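PDB 6B2Y: solute-binding periplasmic protein of iron/siderophore ABC transporter from Yersinia pestis, which probably captures chelated iron in the periplasm and delivers it to the membrane permease of an iron/siderophore ABC transporter. Local coordinates for residues 39-44 with 158-163; 228-233 with 263-268; 274-279 with 308-313. All coordinates share one frame; numbering follows the deposited sequence.

In the fold
All three contacts are largely buried, but each is anchored differently. Interaction 1 sits at the edge of the parallel sheet, on strand 159-162, its centre about 38 Å from that of interaction 3; two hydrogen bonds, one of them accepted by a carboxylate, hold the segment after strand 40-42 against the sheet edge. Interactions 2 and 3 lie side by side in the other half of the chain, around the mixed sheet, their centres about 12 Å apart, and touch, with Leu265 against Lys313 and Cys230 against Arg312; helix 265-271 is followed by strand 275-280. Interaction 2 combines a backbone bond with disulfide packing, whereas 274-279 with 308-313 is apolar packing plus a polar cluster around Glu221.

Interaction 1. Residues 39-44 with 158-163; sequences ATVTDM and PVVFVD
Asp43 and Phe161 carry the polar half of this contact. The backbone N of Phe161 donates to Asp43 OD2 at 3.0 Å with an N-H...O angle of 160°, meeting the oxygen from above the carboxylate plane. One step further on, the backbone N of Met44 donates to Phe161 O, also at 3.0 Å. Both polar groups of the Phe161 backbone are thus taken up by two consecutive residues, the first through its side chain and the second through its main chain. Asp43 OD2 is shared: it also forms a salt bridge with Arg47, whose NH1 hydrogen-bonds to Val159 O, so the arginine ties the carboxylate to the strand a second time, which would help to balance the charge of the buried Asp43.

Chi1 of 75° puts Asp43 CG between the backbone N and the carbonyl carbon. Asp43 and Phe161 lie side by side and point the same way, with OD2 in the plane of the ring at its edge, 3.4 Å from Phe161 CD2. Carboxylate and ring planes stand nearly perpendicular, 82° apart.

Strand 159-162 is the outermost strand of a five-stranded parallel sheet in this periplasmic binding protein, bonded to strand 132-136 on its inner side. The N-terminal strand 40-42 pairs instead with strand 48-50 in a small antiparallel hairpin, and the residues just after it dock on the sheet edge.

Apolar contacts flank the bonds. Val41 CG2 meets Val160 CG2 at 4.0 Å, the two side chains crossing at about a right angle, and both valines also touch Leu178 of helix 168-182. Asp43 CB rests on Val160 CG1. Met44 brings CG to 3.7 Å from Val162 CA, while the rest of its bent chain turns away from strand 159-162 and its side chain touches Asn171 and Ser175.

Interaction 2. Residues 228-233 with 263-268; sequences EECCGT and VNLEKV
Cys231 is at the close-packed heart of this contact, facing Val263 with its backbone and Leu265 with its sulfur. Val263 N donates to Cys231 O at 2.9 Å, a nearly straight bond (172°). The sulfur, anti to the carbonyl carbon (chi1 -43°), lies over the first turn of helix 265-271: Cys231 SG is 3.8 Å from both Leu265 CA and Leu265 CD1, and Val268 CG2, at the end of that turn, lies 4.2 Å from Cys231 SG. On the far side of the hydrogen bond Thr233 CG2 and Val263 CG2 touch at 3.7 Å, while Thr233 OG1 turns to Ile220 O.

Cys230 and Cys231 form a disulfide between adjacent residues, a vicinal disulfide, which closes an eight-membered ring at the entrance to strand 232-234. That strand pairs antiparallel with strand 260-262, and the Val263-Cys231 bond extends the ladder by one step just before the chain turns into helix 265-271. Phe219 of strand 217-221 touches Cys231, Thr233 and Val268, joining the small ladder and the helix to the larger sheet.

Packing slackens toward Cys230, whose SG lies 4.5 Å from Leu265 CD1 and whose side chain also touches Glu221. Further out, Glu228 and Glu229 are exposed and make no contact with 263-268; on the other segment, Asn264, at the N-cap position, makes no side-chain capping bond, and Glu266 and Lys267 face solvent.

Interaction 3. Residues 274-279 with 308-313; sequences DIYIAS and KILGRK
The Tyr276 ring and the Arg312 guanidinium are the two flat groups here, their planes 43° apart and their side chains crossing at about a right angle. Tyr276 OH sits at the edge of the guanidinium, in its plane, 3.2 Å from Arg312 NH2, but the angle is too poor for a hydrogen bond. Both groups turn instead to Glu221, whose OE2 forms a salt bridge with Arg312 NH2 and a hydrogen bond with Tyr276 OH. One carboxylate oxygen thus collects the two ends, and its charge would probably be steadied by the arginine. Ile309 C also lies at the guanidinium edge, because Arg312 NE donates to Ile309 O at 3.0 Å, on a lone pair in the carbonyl plane. That bond, made by a chain bent at chi3 (-64°), folds the arginine side chain back onto the C-terminal end of helix 299-310, just before it, and, with the salt bridge to Glu221, helps to hold the guanidinium in place.

Against the Tyr276 ring, Leu310 approaches obliquely, its CD2 3.6 Å from Tyr276 CE2, as the two side chains slide past each other in opposite directions. Ile309 crosses Tyr276 at about a right angle; Ile309 CG2 is 4.1 Å from Tyr276 OH and 4.3 Å from Ala278 CB.

Strand 275-280 lies in the middle of the mixed sheet, and the C-terminal end of helix 299-310 packs over one face of it: the layered alpha/beta packing of a periplasmic binding protein lobe.

Interaction 1. Residues 39-44 with 158-163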
ATOM      1  N   ALA A  39      15.093  25.955  -1.705  1.00 43.03           N
ATOM      2  CA  ALA A  39      16.153  24.966  -1.786  1.00 31.09           C
ATOM      3  C   ALA A  39      16.024  23.946  -0.662  1.00 27.21           C
ATOM      4  O   ALA A  39      16.857  23.062  -0.548  1.00 30.17           O
ATOM      5  CB  ALA A  39      17.529  25.646  -1.738  1.00 32.21           C
ATOM      6  N   THR A  40      14.995  24.068   0.175  1.00 27.03           N
ATOM      7  CA  THR A  40      14.722  23.060   1.189  1.00 26.35           C
ATOM      8  C   THR A  40      13.349  22.434   0.972  1.00 26.51           C
ATOM      9  O   THR A  40      12.527  22.919   0.183  1.00 24.41           O
ATOM     10  CB  THR A  40      14.810  23.644   2.605  1.00 25.98           C
ATOM     11  OG1 THR A  40      13.662  24.471   2.874  1.00 26.62           O
ATOM     12  CG2 THR A  40      16.081  24.458   2.765  1.00 29.86           C
ATOM     13  N   VAL A  41      13.125  21.315   1.666  1.00 20.80           N
ATOM     14  CA  VAL A  41      11.792  20.755   1.862  1.00 20.93           C
ATOM     15  C   VAL A  41      11.612  20.497   3.353  1.00 23.64           C
ATOM     16  O   VAL A  41      12.574  20.247   4.079  1.00 23.39           O
ATOM     17  CB  VAL A  41      11.550  19.448   1.056  1.00 20.48           C
ATOM     18  CG1 VAL A  41      11.750  19.667  -0.443  1.00 24.12           C
ATOM     19  CG2 VAL A  41      12.430  18.298   1.572  1.00 21.35           C
ATOM     20  N   THR A  42      10.378  20.603   3.824  1.00 19.28           N
ATOM     21  CA  THR A  42      10.018  20.100   5.142  1.00 19.79           C
ATOM     22  C   THR A  42       9.370  18.737   4.924  1.00 20.02           C
ATOM     23  O   THR A  42       8.359  18.641   4.216  1.00 19.22           O
ATOM     24  CB  THR A  42       9.062  21.037   5.881  1.00 22.75           C
ATOM     25  OG1 THR A  42       9.654  22.339   6.012  1.00 21.97           O
ATOM     26  CG2 THR A  42       8.757  20.478   7.277  1.00 26.29           C
ATOM     27  N   ASP A  43       9.941  17.689   5.515  1.00 19.68           N
ATOM     28  CA  ASP A  43       9.437  16.359   5.179  1.00 20.66           C
ATOM     29  C   ASP A  43       8.362  15.909   6.178  1.00 19.50           C
ATOM     30  O   ASP A  43       7.914  16.670   7.043  1.00 18.91           O
ATOM     31  CB  ASP A  43      10.594  15.357   5.052  1.00 19.39           C
ATOM     32  CG  ASP A  43      11.190  14.924   6.393  1.00 18.03           C
ATOM     33  OD1 ASP A  43      10.715  15.349   7.456  1.00 19.80           O
ATOM     34  OD2 ASP A  43      12.168  14.140   6.359  1.00 19.74           O
ATOM     35  N   MET A  44       7.910  14.658   6.037  1.00 18.19           N
ATOM     36  CA  MET A  44       6.779  14.215   6.851  1.00 19.26           C
ATOM     37  C   MET A  44       7.170  13.962   8.298  1.00 21.29           C
ATOM     38  O   MET A  44       6.284  13.805   9.147  1.00 22.67           O
ATOM     39  CB  MET A  44       6.143  12.953   6.240  1.00 21.21           C
ATOM     40  CG  MET A  44       5.544  13.219   4.871  1.00 19.86           C
ATOM     41  SD  MET A  44       4.351  14.570   4.915  1.00 22.13           S
ATOM     42  CE  MET A  44       3.180  13.894   6.057  1.00 19.94           C
ATOM     43  N   PRO A 158      21.006  14.013   1.082  1.00 32.52           N
ATOM     44  CA  PRO A 158      19.725  14.403   1.690  1.00 29.47           C
ATOM     45  C   PRO A 158      18.790  13.209   1.808  1.00 24.39           C
ATOM     46  O   PRO A 158      18.631  12.440   0.862  1.00 24.13           O
ATOM     47  CB  PRO A 158      19.171  15.455   0.717  1.00 28.00           C
ATOM     48  CG  PRO A 158      20.281  15.736  -0.269  1.00 28.67           C
ATOM     49  CD  PRO A 158      21.162  14.551  -0.280  1.00 30.49           C
ATOM     50  N   VAL A 159      18.156  13.073   2.972  1.00 26.77           N
ATOM     51  CA  VAL A 159      17.193  12.009   3.240  1.00 22.85           C
ATOM     52  C   VAL A 159      15.837  12.653   3.510  1.00 23.13           C
ATOM     53  O   VAL A 159      15.737  13.578   4.327  1.00 24.56           O
ATOM     54  CB  VAL A 159      17.630  11.140   4.435  1.00 25.25           C
ATOM     55  CG1 VAL A 159      16.554  10.138   4.789  1.00 25.55           C
ATOM     56  CG2 VAL A 159      18.967  10.449   4.153  1.00 30.89           C
ATOM     57  N   VAL A 160      14.799  12.168   2.834  1.00 20.74           N
ATOM     58  CA  VAL A 160      13.449  12.722   2.957  1.00 22.72           C
ATOM     59  C   VAL A 160      12.515  11.602   3.408  1.00 18.77           C
ATOM     60  O   VAL A 160      12.502  10.528   2.794  1.00 19.69           O
ATOM     61  CB  VAL A 160      12.967  13.322   1.622  1.00 20.49           C
ATOM     62  CG1 VAL A 160      11.467  13.595   1.663  1.00 19.61           C
ATOM     63  CG2 VAL A 160      13.758  14.579   1.280  1.00 20.63           C
ATOM     64  N   PHE A 161      11.728  11.862   4.465  1.00 17.85           N
ATOM     65  CA  PHE A 161      10.753  10.901   4.981  1.00 19.03           C
ATOM     66  C   PHE A 161       9.356  11.203   4.460  1.00 17.19           C
ATOM     67  O   PHE A 161       8.931  12.360   4.441  1.00 18.12           O
ATOM     68  CB  PHE A 161      10.727  10.893   6.511  1.00 17.93           C
ATOM     69  CG  PHE A 161      11.952  10.290   7.117  1.00 20.81           C
ATOM     70  CD1 PHE A 161      12.029   8.917   7.339  1.00 24.95           C
ATOM     71  CD2 PHE A 161      13.049  11.080   7.422  1.00 22.38           C
ATOM     72  CE1 PHE A 161      13.177   8.357   7.874  1.00 25.76           C
ATOM     73  CE2 PHE A 161      14.203  10.517   7.958  1.00 23.88           C
ATOM     74  CZ  PHE A 161      14.259   9.161   8.182  1.00 26.12           C
ATOM     75  N   VAL A 162       8.648  10.150   4.042  1.00 16.63           N
ATOM     76  CA  VAL A 162       7.244  10.207   3.646  1.00 14.95           C
ATOM     77  C   VAL A 162       6.453   9.277   4.558  1.00 17.69           C
ATOM     78  O   VAL A 162       7.018   8.534   5.356  1.00 19.30           O
ATOM     79  CB  VAL A 162       7.030   9.821   2.171  1.00 15.90           C
ATOM     80  CG1 VAL A 162       7.700  10.828   1.246  1.00 20.61           C
ATOM     81  CG2 VAL A 162       7.541   8.370   1.920  1.00 15.62           C
ATOM     82  N   ASP A 163       5.123   9.333   4.450  1.00 14.97           N
ATOM     83  CA  ASP A 163       4.305   8.349   5.152  1.00 16.03           C
ATOM     84  C   ASP A 163       3.033   8.051   4.366  1.00 15.47           C
ATOM     85  O   ASP A 163       2.228   8.958   4.111  1.00 15.72           O
ATOM     86  CB  ASP A 163       3.918   8.808   6.558  1.00 17.52           C
ATOM     87  CG  ASP A 163       3.005   7.796   7.251  1.00 18.05           C
ATOM     88  OD1 ASP A 163       3.374   6.607   7.301  1.00 17.80           O
ATOM     89  OD2 ASP A 163       1.910   8.192   7.710  1.00 20.93           O
TER

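Interaction 2. Residues 228-233 with 263-268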
ATOM      1  N   GLU A 228       2.361 -16.811  12.481  1.00 69.10           N
ATOM      2  CA  GLU A 228       1.994 -17.808  13.489  1.00 72.46           C
ATOM      3  C   GLU A 228       0.838 -17.318  14.361  1.00 72.32           C
ATOM      4  O   GLU A 228      -0.288 -17.815  14.261  1.00 71.93           O
ATOM      5  CB  GLU A 228       3.217 -18.172  14.345  1.00 75.20           C
ATOM      6  CG  GLU A 228       3.152 -19.554  15.009  1.00 78.22           C
ATOM      7  CD  GLU A 228       2.204 -19.591  16.190  1.00 80.51           C
ATOM      8  OE1 GLU A 228       1.305 -20.458  16.208  1.00 79.67           O
ATOM      9  OE2 GLU A 228       2.358 -18.744  17.096  1.00 84.70           O
ATOM     10  N   GLU A 229       1.111 -16.342  15.230  1.00 71.54           N
ATOM     11  CA  GLU A 229       0.059 -15.743  16.045  1.00 72.60           C
ATOM     12  C   GLU A 229      -0.941 -15.024  15.151  1.00 64.86           C
ATOM     13  O   GLU A 229      -0.558 -14.243  14.276  1.00 65.17           O
ATOM     14  CB  GLU A 229       0.661 -14.762  17.052  1.00 74.08           C
ATOM     15  CG  GLU A 229       1.947 -15.240  17.698  1.00 77.03           C
ATOM     16  CD  GLU A 229       2.148 -14.664  19.086  1.00 81.02           C
ATOM     17  OE1 GLU A 229       1.146 -14.516  19.821  1.00 79.33           O
ATOM     18  OE2 GLU A 229       3.307 -14.364  19.441  1.00 81.94           O
ATOM     19  N   CYS A 230      -2.227 -15.265  15.385  1.00 62.54           N
ATOM     20  CA  CYS A 230      -3.205 -14.768  14.433  1.00 54.72           C
ATOM     21  C   CYS A 230      -3.480 -13.283  14.602  1.00 56.19           C
ATOM     22  O   CYS A 230      -3.270 -12.681  15.661  1.00 49.57           O
ATOM     23  CB  CYS A 230      -4.550 -15.479  14.539  1.00 54.69           C
ATOM     24  SG  CYS A 230      -5.770 -14.654  13.447  1.00 47.16           S
ATOM     25  N   CYS A 231      -3.980 -12.710  13.512  1.00 51.10           N
ATOM     26  CA  CYS A 231      -4.804 -11.519  13.550  1.00 42.00           C
ATOM     27  C   CYS A 231      -3.963 -10.281  13.827  1.00 36.96           C
ATOM     28  O   CYS A 231      -4.210  -9.539  14.786  1.00 33.00           O
ATOM     29  CB  CYS A 231      -5.929 -11.685  14.572  1.00 44.02           C
ATOM     30  SG  CYS A 231      -6.810 -13.324  14.607  1.00 41.43           S
ATOM     31  N   GLY A 232      -2.949 -10.071  12.998  1.00 32.66           N
ATOM     32  CA  GLY A 232      -2.480  -8.722  12.779  1.00 32.75           C
ATOM     33  C   GLY A 232      -3.587  -7.891  12.167  1.00 28.07           C
ATOM     34  O   GLY A 232      -4.426  -8.399  11.426  1.00 25.85           O
ATOM     35  N   THR A 233      -3.617  -6.608  12.516  1.00 24.33           N
ATOM     36  CA  THR A 233      -4.711  -5.761  12.076  1.00 23.40           C
ATOM     37  C   THR A 233      -4.244  -4.311  12.130  1.00 26.91           C
ATOM     38  O   THR A 233      -3.086  -4.025  12.451  1.00 24.74           O
ATOM     39  CB  THR A 233      -5.968  -5.998  12.928  1.00 25.49           C
ATOM     40  OG1 THR A 233      -7.083  -5.331  12.331  1.00 22.43           O
ATOM     41  CG2 THR A 233      -5.772  -5.501  14.361  1.00 28.25           C
ATOM     42  N   VAL A 263      -4.289  -8.433  17.429  1.00 40.68           N
ATOM     43  CA  VAL A 263      -5.432  -8.640  18.310  1.00 39.49           C
ATOM     44  C   VAL A 263      -5.679 -10.138  18.380  1.00 39.58           C
ATOM     45  O   VAL A 263      -5.675 -10.812  17.348  1.00 41.46           O
ATOM     46  CB  VAL A 263      -6.681  -7.895  17.792  1.00 36.97           C
ATOM     47  CG1 VAL A 263      -7.932  -8.301  18.572  1.00 40.02           C
ATOM     48  CG2 VAL A 263      -6.458  -6.379  17.843  1.00 35.92           C
ATOM     49  N   ASN A 264      -5.879 -10.674  19.576  1.00 41.82           N
ATOM     50  CA  ASN A 264      -5.973 -12.125  19.670  1.00 42.37           C
ATOM     51  C   ASN A 264      -7.276 -12.620  19.068  1.00 41.51           C
ATOM     52  O   ASN A 264      -8.294 -11.910  19.042  1.00 42.03           O
ATOM     53  CB  ASN A 264      -5.839 -12.594  21.108  1.00 48.37           C
ATOM     54  CG  ASN A 264      -4.471 -13.218  21.388  1.00 53.65           C
ATOM     55  OD1 ASN A 264      -4.217 -14.369  21.024  1.00 59.48           O
ATOM     56  ND2 ASN A 264      -3.587 -12.459  22.036  1.00 54.98           N
ATOM     57  N   LEU A 265      -7.248 -13.866  18.582  1.00 42.88           N
ATOM     58  CA  LEU A 265      -8.378 -14.419  17.840  1.00 41.85           C
ATOM     59  C   LEU A 265      -9.649 -14.429  18.678  1.00 37.88           C
ATOM     60  O   LEU A 265     -10.745 -14.230  18.143  1.00 38.58           O
ATOM     61  CB  LEU A 265      -8.050 -15.827  17.339  1.00 36.42           C
ATOM     62  CG  LEU A 265      -9.185 -16.533  16.595  1.00 37.87           C
ATOM     63  CD1 LEU A 265      -9.663 -15.678  15.421  1.00 36.48           C
ATOM     64  CD2 LEU A 265      -8.771 -17.916  16.100  1.00 40.50           C
ATOM     65  N   GLU A 266      -9.524 -14.641  19.993  1.00 40.63           N
ATOM     66  CA  GLU A 266     -10.710 -14.676  20.844  1.00 42.36           C
ATOM     67  C   GLU A 266     -11.449 -13.343  20.837  1.00 42.72           C
ATOM     68  O   GLU A 266     -12.682 -13.318  20.924  1.00 42.42           O
ATOM     69  CB  GLU A 266     -10.317 -15.063  22.272  1.00 48.30           C
ATOM     70  CG  GLU A 266      -9.684 -16.458  22.405  1.00 53.53           C
ATOM     71  CD  GLU A 266      -8.226 -16.504  21.955  1.00 57.74           C
ATOM     72  OE1 GLU A 266      -7.797 -17.573  21.460  1.00 57.25           O
ATOM     73  OE2 GLU A 266      -7.515 -15.478  22.092  1.00 55.31           O
ATOM     74  N   LYS A 267     -10.720 -12.231  20.720  1.00 43.18           N
ATOM     75  CA  LYS A 267     -11.371 -10.926  20.707  1.00 38.72           C
ATOM     76  C   LYS A 267     -12.096 -10.683  19.389  1.00 38.99           C
ATOM     77  O   LYS A 267     -13.201 -10.132  19.378  1.00 38.78           O
ATOM     78  CB  LYS A 267     -10.348  -9.825  20.972  1.00 47.14           C
ATOM     79  CG  LYS A 267      -9.890  -9.745  22.414  1.00 46.07           C
ATOM     80  CD  LYS A 267      -8.422  -9.402  22.499  1.00 46.43           C
ATOM     81  CE  LYS A 267      -8.052  -8.950  23.903  1.00 44.59           C
ATOM     82  NZ  LYS A 267      -9.145  -8.148  24.506  1.00 43.96           N
ATOM     83  N   VAL A 268     -11.489 -11.089  18.269  1.00 36.29           N
ATOM     84  CA  VAL A 268     -12.170 -10.993  16.980  1.00 37.65           C
ATOM     85  C   VAL A 268     -13.501 -11.731  17.031  1.00 37.88           C
ATOM     86  O   VAL A 268     -14.545 -11.190  16.652  1.00 33.87           O
ATOM     87  CB  VAL A 268     -11.273 -11.534  15.851  1.00 36.34           C
ATOM     88  CG1 VAL A 268     -11.925 -11.302  14.499  1.00 33.10           C
ATOM     89  CG2 VAL A 268      -9.905 -10.884  15.916  1.00 37.45           C
TER

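Interaction 3. Residues 274-279 with 308-313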
ATOM      1  N   ASP A 274     -19.514  -7.512  11.529  1.00 24.49           N
ATOM      2  CA  ASP A 274     -20.438  -7.674  10.412  1.00 30.09           C
ATOM      3  C   ASP A 274     -19.711  -8.104   9.142  1.00 30.06           C
ATOM      4  O   ASP A 274     -20.242  -8.895   8.351  1.00 26.01           O
ATOM      5  CB  ASP A 274     -21.195  -6.376  10.152  1.00 24.68           C
ATOM      6  CG  ASP A 274     -22.087  -5.981  11.306  1.00 33.01           C
ATOM      7  OD1 ASP A 274     -22.602  -6.887  12.003  1.00 31.02           O
ATOM      8  OD2 ASP A 274     -22.283  -4.759  11.503  1.00 33.23           O
ATOM      9  N   ILE A 275     -18.498  -7.588   8.933  1.00 25.78           N
ATOM     10  CA  ILE A 275     -17.750  -7.752   7.690  1.00 27.70           C
ATOM     11  C   ILE A 275     -16.329  -8.185   8.031  1.00 26.93           C
ATOM     12  O   ILE A 275     -15.729  -7.675   8.982  1.00 24.21           O
ATOM     13  CB  ILE A 275     -17.750  -6.439   6.876  1.00 27.76           C
ATOM     14  CG1 ILE A 275     -19.158  -6.134   6.367  1.00 28.96           C
ATOM     15  CG2 ILE A 275     -16.748  -6.489   5.723  1.00 26.69           C
ATOM     16  CD1 ILE A 275     -19.287  -4.795   5.691  1.00 31.71           C
ATOM     17  N   TYR A 276     -15.792  -9.133   7.253  1.00 25.56           N
ATOM     18  CA  TYR A 276     -14.437  -9.643   7.434  1.00 23.82           C
ATOM     19  C   TYR A 276     -13.632  -9.367   6.173  1.00 23.56           C
ATOM     20  O   TYR A 276     -14.097  -9.642   5.063  1.00 24.59           O
ATOM     21  CB  TYR A 276     -14.430 -11.151   7.742  1.00 25.12           C
ATOM     22  CG  TYR A 276     -13.039 -11.758   7.671  1.00 22.60           C
ATOM     23  CD1 TYR A 276     -12.204 -11.750   8.774  1.00 23.44           C
ATOM     24  CD2 TYR A 276     -12.569 -12.327   6.498  1.00 24.76           C
ATOM     25  CE1 TYR A 276     -10.932 -12.291   8.719  1.00 28.45           C
ATOM     26  CE2 TYR A 276     -11.286 -12.870   6.427  1.00 27.47           C
ATOM     27  CZ  TYR A 276     -10.482 -12.858   7.542  1.00 25.64           C
ATOM     28  OH  TYR A 276      -9.213 -13.385   7.489  1.00 29.23           O
ATOM     29  N   ILE A 277     -12.429  -8.816   6.349  1.00 23.99           N
ATOM     30  CA  ILE A 277     -11.513  -8.528   5.251  1.00 24.27           C
ATOM     31  C   ILE A 277     -10.175  -9.172   5.568  1.00 21.39           C
ATOM     32  O   ILE A 277      -9.661  -9.020   6.682  1.00 26.07           O
ATOM     33  CB  ILE A 277     -11.315  -7.012   5.032  1.00 23.97           C
ATOM     34  CG1 ILE A 277     -12.654  -6.296   4.902  1.00 25.66           C
ATOM     35  CG2 ILE A 277     -10.486  -6.758   3.774  1.00 21.20           C
ATOM     36  CD1 ILE A 277     -12.502  -4.799   4.624  1.00 26.65           C
ATOM     37  N   ALA A 278      -9.598  -9.860   4.583  1.00 21.69           N
ATOM     38  CA  ALA A 278      -8.239 -10.375   4.672  1.00 24.67           C
ATOM     39  C   ALA A 278      -7.352  -9.631   3.681  1.00 19.54           C
ATOM     40  O   ALA A 278      -7.771  -9.358   2.557  1.00 23.20           O
ATOM     41  CB  ALA A 278      -8.197 -11.884   4.367  1.00 23.29           C
ATOM     42  N   SER A 279      -6.129  -9.303   4.082  1.00 20.72           N
ATOM     43  CA  SER A 279      -5.159  -8.754   3.139  1.00 20.67           C
ATOM     44  C   SER A 279      -4.092  -9.793   2.836  1.00 20.29           C
ATOM     45  O   SER A 279      -3.759 -10.632   3.678  1.00 25.76           O
ATOM     46  CB  SER A 279      -4.475  -7.470   3.648  1.00 20.30           C
ATOM     47  OG  SER A 279      -3.352  -7.756   4.466  1.00 23.25           O
ATOM     48  N   LYS A 308      -9.697 -20.743   0.966  1.00 35.57           N
ATOM     49  CA  LYS A 308      -8.855 -21.497   1.891  1.00 33.04           C
ATOM     50  C   LYS A 308      -8.583 -20.699   3.159  1.00 34.77           C
ATOM     51  O   LYS A 308      -8.595 -21.256   4.266  1.00 32.95           O
ATOM     52  CB  LYS A 308      -7.541 -21.901   1.223  1.00 35.36           C
ATOM     53  CG  LYS A 308      -6.458 -22.303   2.221  1.00 37.14           C
ATOM     54  CD  LYS A 308      -5.588 -23.450   1.700  1.00 45.22           C
ATOM     55  CE  LYS A 308      -5.286 -23.302   0.217  1.00 43.46           C
ATOM     56  NZ  LYS A 308      -4.290 -24.320  -0.248  1.00 51.84           N
ATOM     57  N   ILE A 309      -8.337 -19.393   3.018  1.00 33.22           N
ATOM     58  CA  ILE A 309      -8.073 -18.554   4.184  1.00 31.12           C
ATOM     59  C   ILE A 309      -9.299 -18.501   5.088  1.00 29.77           C
ATOM     60  O   ILE A 309      -9.183 -18.452   6.320  1.00 29.41           O
ATOM     61  CB  ILE A 309      -7.622 -17.150   3.731  1.00 29.35           C
ATOM     62  CG1 ILE A 309      -6.181 -17.204   3.221  1.00 33.62           C
ATOM     63  CG2 ILE A 309      -7.740 -16.128   4.866  1.00 31.37           C
ATOM     64  CD1 ILE A 309      -5.176 -17.378   4.334  1.00 30.14           C
ATOM     65  N   LEU A 310     -10.490 -18.506   4.491  1.00 31.78           N
ATOM     66  CA  LEU A 310     -11.726 -18.462   5.264  1.00 30.93           C
ATOM     67  C   LEU A 310     -12.033 -19.785   5.952  1.00 36.82           C
ATOM     68  O   LEU A 310     -12.929 -19.828   6.801  1.00 31.65           O
ATOM     69  CB  LEU A 310     -12.899 -18.077   4.363  1.00 25.52           C
ATOM     70  CG  LEU A 310     -12.892 -16.704   3.689  1.00 30.95           C
ATOM     71  CD1 LEU A 310     -14.101 -16.568   2.798  1.00 34.81           C
ATOM     72  CD2 LEU A 310     -12.870 -15.617   4.733  1.00 30.11           C
ATOM     73  N   GLY A 311     -11.331 -20.860   5.597  1.00 37.83           N
ATOM     74  CA  GLY A 311     -11.532 -22.154   6.217  1.00 36.70           C
ATOM     75  C   GLY A 311     -10.654 -22.447   7.413  1.00 36.77           C
ATOM     76  O   GLY A 311     -10.693 -23.570   7.928  1.00 34.33           O
ATOM     77  N   ARG A 312      -9.863 -21.478   7.876  1.00 36.05           N
ATOM     78  CA  ARG A 312      -9.013 -21.688   9.038  1.00 29.27           C
ATOM     79  C   ARG A 312      -9.854 -21.790  10.307  1.00 34.99           C
ATOM     80  O   ARG A 312     -10.972 -21.278  10.387  1.00 34.74           O
ATOM     81  CB  ARG A 312      -8.003 -20.543   9.198  1.00 33.15           C
ATOM     82  CG  ARG A 312      -6.875 -20.522   8.181  1.00 34.03           C
ATOM     83  CD  ARG A 312      -6.030 -19.252   8.342  1.00 33.30           C
ATOM     84  NE  ARG A 312      -6.814 -18.056   8.046  1.00 32.72           N
ATOM     85  CZ  ARG A 312      -6.745 -16.917   8.740  1.00 30.44           C
ATOM     86  NH1 ARG A 312      -5.925 -16.805   9.768  1.00 31.57           N
ATOM     87  NH2 ARG A 312      -7.510 -15.890   8.401  1.00 27.50           N
ATOM     88  N   LYS A 313      -9.292 -22.458  11.313  1.00 36.09           N
ATOM     89  CA  LYS A 313      -9.985 -22.604  12.585  1.00 34.42           C
ATOM     90  C   LYS A 313     -10.245 -21.240  13.211  1.00 39.00           C
ATOM     91  O   LYS A 313      -9.488 -20.286  13.011  1.00 34.92           O
ATOM     92  CB  LYS A 313      -9.174 -23.468  13.544  1.00 37.00           C
ATOM     93  CG  LYS A 313      -8.839 -24.851  13.007  1.00 41.97           C
ATOM     94  CD  LYS A 313      -8.321 -25.780  14.105  1.00 46.66           C
ATOM     95  CE  LYS A 313      -9.302 -26.931  14.406  1.00 43.64           C
ATOM     96  NZ  LYS A 313     -10.669 -26.482  14.844  1.00 37.14           N
TER